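Local coordinates for motility-associated killing factor MakB (Vibrio cholerae serotype O1, PDB 6W1W), which is one component of a three-part cytotoxin and structurally resembles the alpha-pore-forming toxins, so it probably takes part in attacking target-cell membranes, at residues P7-A12 against K324-F329. Sequence-based numbering, arbitrary orientation.
Sequences PNVDTA and KTISEF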
# COMPACT_ATOMS: atom_id res chain seq x y z
N PRO A 7 -18.71 17.60 1.10
CA PRO A 7 -19.11 16.33 0.47
C PRO A 7 -19.97 15.50 1.41
O PRO A 7 -20.17 15.83 2.57
CB PRO A 7 -17.77 15.64 0.19
CG PRO A 7 -16.86 16.17 1.24
CD PRO A 7 -17.29 17.59 1.51
N ASN A 8 -20.49 14.40 0.87
CA ASN A 8 -21.18 13.41 1.69
C ASN A 8 -20.17 12.74 2.60
O ASN A 8 -19.30 11.99 2.13
CB ASN A 8 -21.90 12.39 0.81
CG ASN A 8 -22.67 11.36 1.63
OD1 ASN A 8 -22.11 10.36 2.07
ND2 ASN A 8 -23.96 11.61 1.83
N VAL A 9 -20.28 13.00 3.91
CA VAL A 9 -19.23 12.59 4.85
C VAL A 9 -19.01 11.09 4.80
O VAL A 9 -17.88 10.61 4.94
CB VAL A 9 -19.58 13.07 6.27
CG1 VAL A 9 -18.37 12.92 7.19
CG2 VAL A 9 -20.06 14.51 6.24
N ASP A 10 -20.08 10.32 4.60
CA ASP A 10 -19.93 8.88 4.47
C ASP A 10 -19.17 8.52 3.20
O ASP A 10 -18.19 7.77 3.24
CB ASP A 10 -21.30 8.20 4.51
CG ASP A 10 -21.41 7.18 5.63
OD1 ASP A 10 -20.47 6.37 5.79
OD2 ASP A 10 -22.43 7.19 6.35
N THR A 11 -19.60 9.06 2.06
CA THR A 11 -18.92 8.76 0.80
C THR A 11 -17.50 9.32 0.79
O THR A 11 -16.61 8.75 0.14
CB THR A 11 -19.71 9.31 -0.38
OG1 THR A 11 -21.11 9.10 -0.16
CG2 THR A 11 -19.30 8.60 -1.67
N ALA A 12 -17.26 10.42 1.51
CA ALA A 12 -15.93 11.00 1.56
C ALA A 12 -14.96 10.11 2.33
O ALA A 12 -13.85 9.84 1.87
CB ALA A 12 -16.00 12.40 2.19
N LYS A 324 -15.17 19.35 9.76
CA LYS A 324 -14.52 18.98 11.02
C LYS A 324 -14.51 17.47 11.20
O LYS A 324 -13.53 16.91 11.71
CB LYS A 324 -15.22 19.66 12.19
CG LYS A 324 -14.45 19.60 13.51
CD LYS A 324 -13.06 20.21 13.37
CE LYS A 324 -12.33 20.25 14.70
NZ LYS A 324 -12.14 18.89 15.29
N THR A 325 -15.57 16.79 10.78
CA THR A 325 -15.60 15.33 10.84
C THR A 325 -14.57 14.72 9.90
O THR A 325 -13.89 13.75 10.26
CB THR A 325 -17.01 14.82 10.52
OG1 THR A 325 -17.97 15.40 11.41
CG2 THR A 325 -17.07 13.31 10.65
N ILE A 326 -14.42 15.29 8.70
CA ILE A 326 -13.45 14.76 7.75
C ILE A 326 -12.03 15.07 8.20
O ILE A 326 -11.13 14.24 8.08
CB ILE A 326 -13.74 15.30 6.34
CG1 ILE A 326 -15.13 14.87 5.88
CG2 ILE A 326 -12.68 14.82 5.35
CD1 ILE A 326 -15.45 15.23 4.46
N SER A 327 -11.81 16.27 8.74
CA SER A 327 -10.48 16.62 9.23
C SER A 327 -10.09 15.73 10.40
O SER A 327 -8.92 15.35 10.55
CB SER A 327 -10.43 18.09 9.64
OG SER A 327 -9.10 18.48 9.98
N GLU A 328 -11.05 15.37 11.25
CA GLU A 328 -10.76 14.47 12.37
C GLU A 328 -10.48 13.05 11.89
O GLU A 328 -9.70 12.33 12.53
CB GLU A 328 -11.91 14.50 13.38
CG GLU A 328 -11.96 15.76 14.22
CD GLU A 328 -13.21 15.84 15.09
OE1 GLU A 328 -13.88 14.80 15.26
OE2 GLU A 328 -13.51 16.94 15.60
N PHE A 329 -11.11 12.62 10.80
CA PHE A 329 -10.82 11.30 10.26
C PHE A 329 -9.41 11.23 9.68
O PHE A 329 -8.75 10.19 9.76
CB PHE A 329 -11.84 10.92 9.18
CG PHE A 329 -11.60 9.56 8.58
CD1 PHE A 329 -12.09 8.42 9.21
CD2 PHE A 329 -10.89 9.42 7.40
CE1 PHE A 329 -11.87 7.17 8.66
CE2 PHE A 329 -10.67 8.16 6.86
CZ PHE A 329 -11.16 7.04 7.49
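Ile-326 meets Pro-7 tip to tip. Its CD1 lies 3.6 Å from Pro-7 CG, on the proline ring. The same methyl touches Ala-12, with CD1 3.7 Å from Ala-12 CB. The CD1 methyl thus spans from Pro-7, before the helix, to Ala-12 in the first turn of helix 9-35. Val-9 covers the neighbouring part of the contact through CG1. This methyl stands anti to the backbone N (chi1 -168°) and serves two partners. Val-9 crosses Thr-325 at about a right angle, with Val-9 CG1 3.7 Å from Thr-325 CG2. The same CG1 lies 4.0 Å from Ile-326 CG1, and these two side chains cross obliquely. Thr-325 offers its methyl here, while its OG1 bonds back to the carbonyl of Ala-321 in its own helix. The interface is apolar and small, and Val-9 and Ile-326 supply most of it.

Asn-8 shapes the helix start that presents Val-9 and Ala-12. It is the N-cap. Thr-11 N donates to Asn-8 OD1 at 2.8 Å, in the carbonyl plane and on a lone pair. Thr-11 OG1 adds a second bond to the same oxygen from above that plane, 2.7 Å from OD1. The cap therefore grips the first turn twice. Asp-10, which does not touch 324-329, forms a salt bridge with Arg-187.

Two further helices border the contact. Pro-7 rests on Leu-286 and Glu-290 of helix 276-302, and also on Trp-323 of helix 316-333. Ile-326 reaches Phe-80 of helix 69-90, and Leu-13. Phe-329 continues the packing along helix 9-35 at Leu-13, Leu-16 and Thr-17. The contact joins the capped N-terminal end of helix 9-35 to helix 316-333, the last helix in the sequence. It is plain apolar helix packing, part of the elongated helical bundle expected of a protein resembling alpha-pore-forming toxins.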